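Local atomic coordinates of isochorismatase hydrolase (Alkaliphilus metalliredigens, PDB entry 3HB7), a protein that probably acts as a hydrolase of the isochorismatase family, although its substrate is not established. Residues E[55-63]-E[91-102]; E[15-25]-E[76-87]. All coordinates share one frame; numbering follows the deposited sequence.

Interaction 1: E[55-63]-E[91-102]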
loop_
_atom_site.group_PDB
_atom_site.type_symbol
_atom_site.label_atom_id
_atom_site.label_comp_id
_atom_site.label_asym_id
_atom_site.label_seq_id
_atom_site.Cartn_x
_atom_site.Cartn_y
_atom_site.Cartn_z
ATOM N N LEU E 55 -48.806 15.225 -13.806
ATOM C CA LEU E 55 -47.833 15.164 -12.757
ATOM C C LEU E 55 -48.265 14.092 -11.785
ATOM O O LEU E 55 -49.397 14.077 -11.369
ATOM C CB LEU E 55 -47.793 16.476 -12.016
ATOM C CG LEU E 55 -46.914 17.589 -12.530
ATOM C CD1 LEU E 55 -46.631 18.553 -11.423
ATOM C CD2 LEU E 55 -45.664 17.033 -13.087
ATOM N N VAL E 56 -47.354 13.188 -11.454
ATOM C CA VAL E 56 -47.574 12.142 -10.480
ATOM C C VAL E 56 -46.516 12.255 -9.414
ATOM O O VAL E 56 -45.362 12.291 -9.706
ATOM C CB VAL E 56 -47.471 10.793 -11.139
ATOM C CG1 VAL E 56 -47.877 9.717 -10.219
ATOM C CG2 VAL E 56 -48.275 10.759 -12.352
ATOM N N HIS E 57 -46.913 12.313 -8.166
ATOM C CA HIS E 57 -45.951 12.458 -7.096
ATOM C C HIS E 57 -45.821 11.179 -6.299
ATOM O O HIS E 57 -46.788 10.633 -5.825
ATOM C CB HIS E 57 -46.337 13.586 -6.154
ATOM C CG HIS E 57 -46.749 14.844 -6.844
ATOM N ND1 HIS E 57 -45.919 15.931 -6.964
ATOM C CD2 HIS E 57 -47.910 15.194 -7.433
ATOM C CE1 HIS E 57 -46.541 16.881 -7.621
ATOM N NE2 HIS E 57 -47.749 16.459 -7.918
ATOM N N ILE E 58 -44.601 10.708 -6.168
ATOM C CA ILE E 58 -44.356 9.449 -5.541
ATOM C C ILE E 58 -43.561 9.603 -4.283
ATOM O O ILE E 58 -42.494 10.151 -4.284
ATOM C CB ILE E 58 -43.680 8.530 -6.512
ATOM C CG1 ILE E 58 -44.584 8.377 -7.709
ATOM C CG2 ILE E 58 -43.464 7.195 -5.898
ATOM C CD1 ILE E 58 -43.947 7.844 -8.850
ATOM N N GLN E 59 -44.107 9.111 -3.198
ATOM C CA GLN E 59 -43.481 9.229 -1.918
ATOM C C GLN E 59 -43.297 7.898 -1.239
ATOM O O GLN E 59 -44.195 7.114 -1.161
ATOM C CB GLN E 59 -44.293 10.148 -1.019
ATOM C CG GLN E 59 -45.507 9.522 -0.472
ATOM C CD GLN E 59 -46.388 10.452 0.282
ATOM O OE1 GLN E 59 -45.916 11.247 1.045
ATOM N NE2 GLN E 59 -47.660 10.384 0.046
ATOM N N GLU E 60 -42.108 7.685 -0.720
ATOM C CA GLU E 60 -41.807 6.534 0.087
ATOM C C GLU E 60 -42.548 6.680 1.377
ATOM O O GLU E 60 -42.519 7.719 1.974
ATOM C CB GLU E 60 -40.320 6.486 0.355
ATOM C CG GLU E 60 -39.880 5.427 1.295
ATOM C CD GLU E 60 -38.380 5.312 1.373
ATOM O OE1 GLU E 60 -37.825 5.550 2.432
ATOM O OE2 GLU E 60 -37.752 4.999 0.370
ATOM N N ALA E 61 -43.245 5.631 1.766
ATOM C CA ALA E 61 -44.049 5.612 2.955
ATOM C C ALA E 61 -44.038 4.274 3.675
ATOM O O ALA E 61 -44.979 3.552 3.604
ATOM C CB ALA E 61 -45.444 6.001 2.618
ATOM N N HIS E 62 -42.982 3.967 4.387
ATOM C CA HIS E 62 -42.848 2.670 5.001
ATOM C C HIS E 62 -43.771 2.517 6.166
ATOM O O HIS E 62 -44.218 3.474 6.715
ATOM C CB HIS E 62 -41.424 2.450 5.463
ATOM C CG HIS E 62 -40.465 2.222 4.351
ATOM N ND1 HIS E 62 -40.159 0.973 3.883
ATOM C CD2 HIS E 62 -39.753 3.082 3.604
ATOM C CE1 HIS E 62 -39.299 1.069 2.897
ATOM N NE2 HIS E 62 -39.033 2.341 2.709
ATOM N N ARG E 63 -44.028 1.282 6.547
ATOM C CA ARG E 63 -44.748 0.968 7.757
ATOM C C ARG E 63 -43.927 1.317 8.956
ATOM O O ARG E 63 -42.749 1.115 8.958
ATOM C CB ARG E 63 -44.936 -0.512 7.844
ATOM C CG ARG E 63 -45.677 -1.110 6.762
ATOM C CD ARG E 63 -46.539 -2.166 7.313
ATOM N NE ARG E 63 -45.939 -3.459 7.169
ATOM C CZ ARG E 63 -46.019 -4.404 8.079
ATOM N NH1 ARG E 63 -46.673 -4.190 9.191
ATOM N NH2 ARG E 63 -45.446 -5.561 7.876
ATOM N N PRO E 91 -47.696 18.831 -4.187
ATOM C CA PRO E 91 -48.667 18.483 -5.197
ATOM C C PRO E 91 -49.831 19.422 -5.181
ATOM O O PRO E 91 -50.185 19.958 -4.164
ATOM C CB PRO E 91 -49.142 17.111 -4.748
ATOM C CG PRO E 91 -48.180 16.663 -3.829
ATOM C CD PRO E 91 -47.680 17.828 -3.131
ATOM N N GLN E 92 -50.456 19.581 -6.321
ATOM C CA GLN E 92 -51.576 20.464 -6.385
ATOM C C GLN E 92 -52.865 19.741 -6.606
ATOM O O GLN E 92 -53.034 19.080 -7.596
ATOM C CB GLN E 92 -51.382 21.408 -7.557
ATOM C CG GLN E 92 -51.610 22.824 -7.219
ATOM C CD GLN E 92 -50.801 23.726 -8.068
ATOM O OE1 GLN E 92 -51.034 23.833 -9.245
ATOM N NE2 GLN E 92 -49.833 24.373 -7.476
ATOM N N GLU E 93 -53.802 19.869 -5.698
ATOM C CA GLU E 93 -55.148 19.621 -6.109
ATOM C C GLU E 93 -55.322 18.244 -6.654
ATOM O O GLU E 93 -55.264 17.277 -5.951
ATOM C CB GLU E 93 -55.540 20.616 -7.191
ATOM N N ASP E 94 -55.575 18.216 -7.944
ATOM C CA ASP E 94 -55.869 17.036 -8.718
ATOM C C ASP E 94 -54.754 16.028 -8.936
ATOM O O ASP E 94 -55.013 14.903 -9.266
ATOM C CB ASP E 94 -56.404 17.462 -10.066
ATOM C CG ASP E 94 -57.609 16.681 -10.474
ATOM O OD1 ASP E 94 -57.523 16.009 -11.505
ATOM O OD2 ASP E 94 -58.631 16.748 -9.776
ATOM N N GLU E 95 -53.519 16.444 -8.810
ATOM C CA GLU E 95 -52.424 15.602 -9.202
ATOM C C GLU E 95 -52.294 14.332 -8.371
ATOM O O GLU E 95 -52.339 14.356 -7.159
ATOM C CB GLU E 95 -51.157 16.418 -9.174
ATOM C CG GLU E 95 -51.370 17.766 -9.740
ATOM C CD GLU E 95 -50.207 18.670 -9.563
ATOM O OE1 GLU E 95 -49.621 18.693 -8.486
ATOM O OE2 GLU E 95 -49.887 19.371 -10.512
ATOM N N TYR E 96 -52.155 13.217 -9.063
ATOM C CA TYR E 96 -52.121 11.911 -8.435
ATOM C C TYR E 96 -50.932 11.682 -7.536
ATOM O O TYR E 96 -49.847 12.132 -7.797
ATOM C CB TYR E 96 -52.207 10.804 -9.473
ATOM C CG TYR E 96 -52.781 9.553 -8.906
ATOM C CD1 TYR E 96 -54.039 9.551 -8.378
ATOM C CD2 TYR E 96 -52.058 8.377 -8.861
ATOM C CE1 TYR E 96 -54.569 8.453 -7.847
ATOM C CE2 TYR E 96 -52.596 7.258 -8.337
ATOM C CZ TYR E 96 -53.862 7.302 -7.820
ATOM O OH TYR E 96 -54.471 6.229 -7.257
ATOM N N ILE E 97 -51.171 10.966 -6.463
ATOM C CA ILE E 97 -50.137 10.613 -5.538
ATOM C C ILE E 97 -50.021 9.107 -5.391
ATOM O O ILE E 97 -51.003 8.436 -5.277
ATOM C CB ILE E 97 -50.373 11.277 -4.199
ATOM C CG1 ILE E 97 -50.407 12.780 -4.393
ATOM C CG2 ILE E 97 -49.295 10.935 -3.229
ATOM C CD1 ILE E 97 -50.736 13.520 -3.191
ATOM N N VAL E 98 -48.802 8.597 -5.408
ATOM C CA VAL E 98 -48.562 7.203 -5.153
ATOM C C VAL E 98 -47.656 7.020 -3.970
ATOM O O VAL E 98 -46.636 7.633 -3.874
ATOM C CB VAL E 98 -47.922 6.524 -6.328
ATOM C CG1 VAL E 98 -47.883 5.047 -6.118
ATOM C CG2 VAL E 98 -48.636 6.835 -7.549
ATOM N N GLN E 99 -48.033 6.130 -3.081
ATOM C CA GLN E 99 -47.189 5.777 -1.973
ATOM C C GLN E 99 -46.586 4.413 -2.139
ATOM O O GLN E 99 -47.260 3.474 -2.419
ATOM C CB GLN E 99 -47.963 5.836 -0.695
ATOM C CG GLN E 99 -48.591 7.151 -0.486
ATOM C CD GLN E 99 -49.995 7.046 -0.035
ATOM O OE1 GLN E 99 -50.273 7.229 1.132
ATOM N NE2 GLN E 99 -50.896 6.743 -0.941
ATOM N N LYS E 100 -45.285 4.340 -1.951
ATOM C CA LYS E 100 -44.522 3.138 -2.169
ATOM C C LYS E 100 -43.723 2.778 -0.939
ATOM O O LYS E 100 -43.311 3.638 -0.224
ATOM C CB LYS E 100 -43.612 3.323 -3.373
ATOM C CG LYS E 100 -42.515 4.274 -3.162
ATOM C CD LYS E 100 -41.576 4.283 -4.286
ATOM C CE LYS E 100 -40.581 5.379 -4.160
ATOM N NZ LYS E 100 -39.378 5.100 -3.383
ATOM N N ARG E 101 -43.575 1.490 -0.680
ATOM C CA ARG E 101 -42.763 0.954 0.407
ATOM C C ARG E 101 -41.449 0.290 -0.024
ATOM O O ARG E 101 -40.745 -0.208 0.794
ATOM C CB ARG E 101 -43.572 -0.043 1.233
ATOM C CG ARG E 101 -44.865 0.464 1.789
ATOM C CD ARG E 101 -45.791 -0.625 2.321
ATOM N NE ARG E 101 -45.053 -1.605 3.075
ATOM C CZ ARG E 101 -45.432 -2.833 3.309
ATOM N NH1 ARG E 101 -46.570 -3.280 2.870
ATOM N NH2 ARG E 101 -44.643 -3.618 3.987
ATOM N N ARG E 102 -41.157 0.276 -1.308
ATOM C CA ARG E 102 -39.969 -0.347 -1.871
ATOM C C ARG E 102 -39.383 0.589 -2.904
ATOM O O ARG E 102 -39.825 1.681 -3.036
ATOM C CB ARG E 102 -40.232 -1.730 -2.466
ATOM C CG ARG E 102 -40.520 -2.821 -1.478
ATOM C CD ARG E 102 -39.366 -3.089 -0.569
ATOM N NE ARG E 102 -39.641 -4.129 0.390
ATOM C CZ ARG E 102 -40.186 -3.929 1.564
ATOM N NH1 ARG E 102 -40.522 -2.725 1.946
ATOM N NH2 ARG E 102 -40.411 -4.940 2.343
HETATM O O HOH W 1 -39.878 3.360 -0.975
#
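His-57 and Glu-95 meet at the tightly packed end of two neighbouring strands, where the buried His-57 ring has Glu-95 at its edge and Pro-91 over one face. The ring NE2 donates to Glu-95 OE1 at 3.0 Å, reaching the oxygen from well above the carboxylate plane, 60° out of it. Pro-91 CB lies 3.6 Å from the centroid of the His-57 ring in a CH-pi contact. The imidazole reaches both because CG is anti to the carbonyl carbon (chi1 -46°), which carries the ring across toward the neighbouring segment. Glu-95 OE1 also forms a salt bridge with Arg-46 of helix 35-47. With an alanine in place of His-57, Glu-95 OE1 would probably lose its ring N-H partner and Pro-91 the ring face it packs on.

Strand 53-60 and strand 96-100 run parallel, the latter at the edge of the chain's six-stranded sheet, in the alpha/beta fold of the isochorismatase family. His-57 N bonds to Tyr-96 O at 3.0 Å and Val-98 N returns to His-57 O at 2.9 Å; Gln-59 repeats the pattern with Val-98 and Lys-100. On the face carrying Val-56, Ile-58 and Val-98 the packing is apolar, and Ile-58 CG2 touches Lys-100 CE at 3.8 Å as the two side chains cross at about a right angle. Beyond them, Lys-100 NZ forms a salt bridge with Asp-14, and a water accepts from that NZ while donating to Glu-60 OE2.

Past the last strand bond, Ala-61 N to Lys-100 O, the contact loosens toward solvent. Arg-63 lays CG over one face of the exposed Arg-101 guanidinium, and its NE stands 3.4 Å from Arg-101 NH2, two donors with no bond between them.

Interaction 2: E[15-25]-E[76-87]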
loop_
_atom_site.group_PDB
_atom_site.type_symbol
_atom_site.label_atom_id
_atom_site.label_comp_id
_atom_site.label_asym_id
_atom_site.label_seq_id
_atom_site.Cartn_x
_atom_site.Cartn_y
_atom_site.Cartn_z
HETATM N N MSE E 15 -39.131 13.597 -3.536
HETATM C CA MSE E 15 -38.655 14.883 -3.130
HETATM C C MSE E 15 -39.385 15.194 -1.867
HETATM O O MSE E 15 -40.369 15.871 -1.871
HETATM C CB MSE E 15 -38.964 15.904 -4.195
HETATM C CG MSE E 15 -38.298 15.625 -5.538
HETATM SE SE MSE E 15 -36.416 15.617 -5.585
HETATM C CE MSE E 15 -36.137 17.450 -5.257
ATOM N N LEU E 16 -38.857 14.677 -0.776
ATOM C CA LEU E 16 -39.512 14.629 0.504
ATOM C C LEU E 16 -38.713 15.306 1.595
ATOM O O LEU E 16 -37.558 15.563 1.442
ATOM C CB LEU E 16 -39.761 13.194 0.909
ATOM C CG LEU E 16 -40.283 12.208 -0.106
ATOM C CD1 LEU E 16 -40.418 10.854 0.532
ATOM C CD2 LEU E 16 -41.581 12.662 -0.605
ATOM N N ASN E 17 -39.374 15.577 2.702
ATOM C CA ASN E 17 -38.835 16.379 3.765
ATOM C C ASN E 17 -37.621 15.723 4.340
ATOM O O ASN E 17 -36.677 16.387 4.715
ATOM C CB ASN E 17 -39.881 16.665 4.837
ATOM C CG ASN E 17 -40.885 17.695 4.408
ATOM O OD1 ASN E 17 -40.660 18.444 3.498
ATOM N ND2 ASN E 17 -42.010 17.710 5.054
ATOM N N ASP E 18 -37.664 14.407 4.423
ATOM C CA ASP E 18 -36.555 13.625 4.923
ATOM C C ASP E 18 -35.307 13.671 4.080
ATOM O O ASP E 18 -34.227 13.573 4.586
ATOM C CB ASP E 18 -36.965 12.191 5.129
ATOM C CG ASP E 18 -37.465 11.939 6.499
ATOM O OD1 ASP E 18 -37.160 12.728 7.369
ATOM O OD2 ASP E 18 -38.161 10.957 6.721
ATOM N N PHE E 19 -35.466 13.731 2.778
ATOM C CA PHE E 19 -34.331 13.610 1.905
ATOM C C PHE E 19 -33.846 14.884 1.272
ATOM O O PHE E 19 -32.730 14.944 0.809
ATOM C CB PHE E 19 -34.627 12.621 0.793
ATOM C CG PHE E 19 -35.183 11.337 1.261
ATOM C CD1 PHE E 19 -34.582 10.640 2.253
ATOM C CD2 PHE E 19 -36.313 10.828 0.700
ATOM C CE1 PHE E 19 -35.087 9.477 2.662
ATOM C CE2 PHE E 19 -36.816 9.672 1.120
ATOM C CZ PHE E 19 -36.204 8.997 2.100
ATOM N N VAL E 20 -34.693 15.886 1.198
ATOM C CA VAL E 20 -34.321 17.078 0.469
ATOM C C VAL E 20 -34.105 18.245 1.379
ATOM O O VAL E 20 -34.932 18.562 2.203
ATOM C CB VAL E 20 -35.344 17.459 -0.579
ATOM C CG1 VAL E 20 -34.768 18.438 -1.527
ATOM C CG2 VAL E 20 -35.781 16.269 -1.309
ATOM N N GLY E 21 -32.970 18.889 1.183
ATOM C CA GLY E 21 -32.605 20.066 1.930
ATOM C C GLY E 21 -31.467 19.928 2.900
ATOM O O GLY E 21 -31.155 18.871 3.402
ATOM N N GLU E 22 -30.860 21.056 3.188
ATOM C CA GLU E 22 -29.651 21.090 3.959
ATOM C C GLU E 22 -29.877 20.512 5.322
ATOM O O GLU E 22 -29.028 19.827 5.838
ATOM C CB GLU E 22 -29.160 22.518 4.077
ATOM N N LYS E 23 -31.029 20.764 5.894
ATOM C CA LYS E 23 -31.302 20.268 7.221
ATOM C C LYS E 23 -32.086 18.958 7.272
ATOM O O LYS E 23 -32.483 18.524 8.331
ATOM C CB LYS E 23 -31.981 21.345 8.051
ATOM N N ALA E 24 -32.299 18.333 6.126
ATOM C CA ALA E 24 -33.013 17.068 6.087
ATOM C C ALA E 24 -32.237 15.981 6.783
ATOM O O ALA E 24 -31.051 15.866 6.614
ATOM C CB ALA E 24 -33.297 16.675 4.671
ATOM N N PRO E 25 -32.941 15.184 7.560
ATOM C CA PRO E 25 -32.356 14.159 8.407
ATOM C C PRO E 25 -31.634 13.093 7.623
ATOM O O PRO E 25 -30.619 12.614 8.067
ATOM C CB PRO E 25 -33.569 13.545 9.081
ATOM C CG PRO E 25 -34.603 14.497 8.949
ATOM C CD PRO E 25 -34.390 15.249 7.726
ATOM N N ALA E 76 -38.238 7.017 5.253
ATOM C CA ALA E 76 -39.411 7.799 5.513
ATOM C C ALA E 76 -40.616 6.961 5.897
ATOM O O ALA E 76 -40.935 6.000 5.245
ATOM C CB ALA E 76 -39.722 8.600 4.321
ATOM N N VAL E 77 -41.307 7.359 6.942
ATOM C CA VAL E 77 -42.383 6.576 7.475
ATOM C C VAL E 77 -43.730 7.143 7.171
ATOM O O VAL E 77 -43.920 8.322 7.208
ATOM C CB VAL E 77 -42.297 6.515 8.949
ATOM C CG1 VAL E 77 -43.453 5.758 9.480
ATOM C CG2 VAL E 77 -41.035 5.896 9.341
ATOM N N LYS E 78 -44.687 6.278 6.911
ATOM C CA LYS E 78 -45.994 6.713 6.509
ATOM C C LYS E 78 -46.622 7.581 7.579
ATOM O O LYS E 78 -46.590 7.259 8.736
ATOM C CB LYS E 78 -46.869 5.496 6.252
ATOM C CG LYS E 78 -48.310 5.801 6.013
ATOM C CD LYS E 78 -48.989 4.691 5.269
ATOM C CE LYS E 78 -50.488 4.915 5.138
ATOM N NZ LYS E 78 -51.279 4.058 6.057
ATOM N N GLY E 79 -47.191 8.697 7.161
ATOM C CA GLY E 79 -47.891 9.591 8.053
ATOM C C GLY E 79 -47.053 10.586 8.824
ATOM O O GLY E 79 -47.568 11.328 9.616
ATOM N N THR E 80 -45.759 10.581 8.588
ATOM C CA THR E 80 -44.851 11.452 9.269
ATOM C C THR E 80 -44.446 12.599 8.383
ATOM O O THR E 80 -44.663 12.569 7.199
ATOM C CB THR E 80 -43.609 10.731 9.741
ATOM O OG1 THR E 80 -42.763 10.460 8.632
ATOM C CG2 THR E 80 -43.970 9.472 10.414
ATOM N N TRP E 81 -43.836 13.600 8.991
ATOM C CA TRP E 81 -43.389 14.786 8.308
ATOM C C TRP E 81 -42.330 14.443 7.275
ATOM O O TRP E 81 -42.284 15.013 6.215
ATOM C CB TRP E 81 -42.851 15.801 9.330
ATOM C CG TRP E 81 -42.213 16.989 8.721
ATOM C CD1 TRP E 81 -42.835 18.088 8.283
ATOM C CD2 TRP E 81 -40.828 17.184 8.460
ATOM N NE1 TRP E 81 -41.946 18.963 7.772
ATOM C CE2 TRP E 81 -40.698 18.428 7.865
ATOM C CE3 TRP E 81 -39.693 16.424 8.666
ATOM C CZ2 TRP E 81 -39.488 18.935 7.474
ATOM C CZ3 TRP E 81 -38.499 16.927 8.281
ATOM C CH2 TRP E 81 -38.399 18.168 7.692
ATOM N N GLY E 82 -41.482 13.494 7.601
ATOM C CA GLY E 82 -40.404 13.111 6.720
ATOM C C GLY E 82 -40.891 12.567 5.409
ATOM O O GLY E 82 -40.297 12.795 4.392
ATOM N N SER E 83 -41.995 11.848 5.462
ATOM C CA SER E 83 -42.633 11.279 4.292
ATOM C C SER E 83 -43.180 12.291 3.328
ATOM O O SER E 83 -43.277 12.032 2.159
ATOM C CB SER E 83 -43.724 10.315 4.700
ATOM O OG SER E 83 -43.914 9.345 3.721
ATOM N N ASP E 84 -43.564 13.446 3.846
ATOM C CA ASP E 84 -44.254 14.457 3.055
ATOM C C ASP E 84 -43.409 15.181 2.056
ATOM O O ASP E 84 -42.227 15.295 2.204
ATOM C CB ASP E 84 -44.961 15.461 3.947
ATOM C CG ASP E 84 -46.303 15.859 3.408
ATOM O OD1 ASP E 84 -46.856 15.115 2.598
ATOM O OD2 ASP E 84 -46.811 16.912 3.789
ATOM N N PHE E 85 -44.055 15.673 1.024
ATOM C CA PHE E 85 -43.380 16.434 0.012
ATOM C C PHE E 85 -42.879 17.750 0.580
ATOM O O PHE E 85 -43.457 18.306 1.478
ATOM C CB PHE E 85 -44.285 16.629 -1.191
ATOM C CG PHE E 85 -44.851 15.358 -1.707
ATOM C CD1 PHE E 85 -44.141 14.574 -2.546
ATOM C CD2 PHE E 85 -46.075 14.930 -1.310
ATOM C CE1 PHE E 85 -44.645 13.406 -2.977
ATOM C CE2 PHE E 85 -46.567 13.770 -1.745
ATOM C CZ PHE E 85 -45.854 13.013 -2.577
ATOM N N ILE E 86 -41.763 18.212 0.075
ATOM C CA ILE E 86 -41.286 19.500 0.443
ATOM C C ILE E 86 -42.206 20.496 -0.206
ATOM O O ILE E 86 -42.714 20.264 -1.277
ATOM C CB ILE E 86 -39.873 19.698 -0.020
ATOM C CG1 ILE E 86 -39.779 19.411 -1.495
ATOM C CG2 ILE E 86 -38.976 18.799 0.727
ATOM C CD1 ILE E 86 -38.567 19.901 -2.097
ATOM N N PRO E 87 -42.385 21.625 0.438
ATOM C CA PRO E 87 -43.345 22.626 0.019
ATOM C C PRO E 87 -43.040 23.117 -1.348
ATOM O O PRO E 87 -43.940 23.346 -2.104
ATOM C CB PRO E 87 -43.099 23.735 1.006
ATOM C CG PRO E 87 -42.697 23.050 2.208
ATOM C CD PRO E 87 -41.908 21.874 1.799
#
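Asn-17 lies over one face of the Trp-81 indole, its CB 3.4 Å from the centroid of the six-membered ring and 8° off the ring normal. This CH-pi contact joins two loops of the alpha/beta fold, one following strand 8-13 and the other running between strands 53-60 and 96-100. Trp-81 CG stands opposite its backbone N (chi1 173°), which swings the indole over Asn-17. The amide plane is turned only 26° from the indole, and ND2, over the five-membered ring, donates to Trp-81 O at 2.9 Å. That carbonyl is gripped twice, since Asp-84 N reaches it from the opposite face of its plane. Asn-17 OD1 instead rests on Ile-86 CG2 at 3.3 Å.

Backbone bonds hold the main chain that carries this side chain. Asn-17 N donates to Asp-84 O at 2.9 Å, and Asp-18 N meets Gly-82 O on a lone pair in the carbonyl plane. Gly-82 suits the tight approach: Asp-18 OD2 is 3.1 Å from its CA, and any CB here would clash with that oxygen. Leu-16 lies alongside Phe-85, CD2 against CD1 at 3.7 Å, while Val-20 crosses Ile-86 at about a right angle.

Further out, Leu-16 O accepts from both Phe-19 N and Val-20 N, a bend that probably helps turn Asn-17 toward the partner loop. Just after Gly-82 the loop is tied outward, Ser-83 OG to Glu-60 O and Asp-84 OD2 to Tyr-90 OH. Ahead of Trp-81, Thr-80 N closes a type II turn on Val-77 O, and Thr-80 OG1 donates to the same oxygen at 2.8 Å.

Regular and irregular parts of one fold are held in different ways here. Interaction 1 joins two sheet strands by repeated backbone bonds, with a buried apolar face along its middle and charged, exposed arginines at its far end. Interaction 2 has no regular strand or helix; it is largely buried, and a side-chain amide over an indole and a few carbonyls do the work. They are continuous in space: segment 76-87 belongs to the connection between the two strands of interaction 1, and His-62 and Ala-76 are backbone-bonded to each other. The sheet pairing relies on bonds repeated in register, whereas the loop pairing combines scattered backbone bonds with the Asn-17 amide and the close-packed Gly-82.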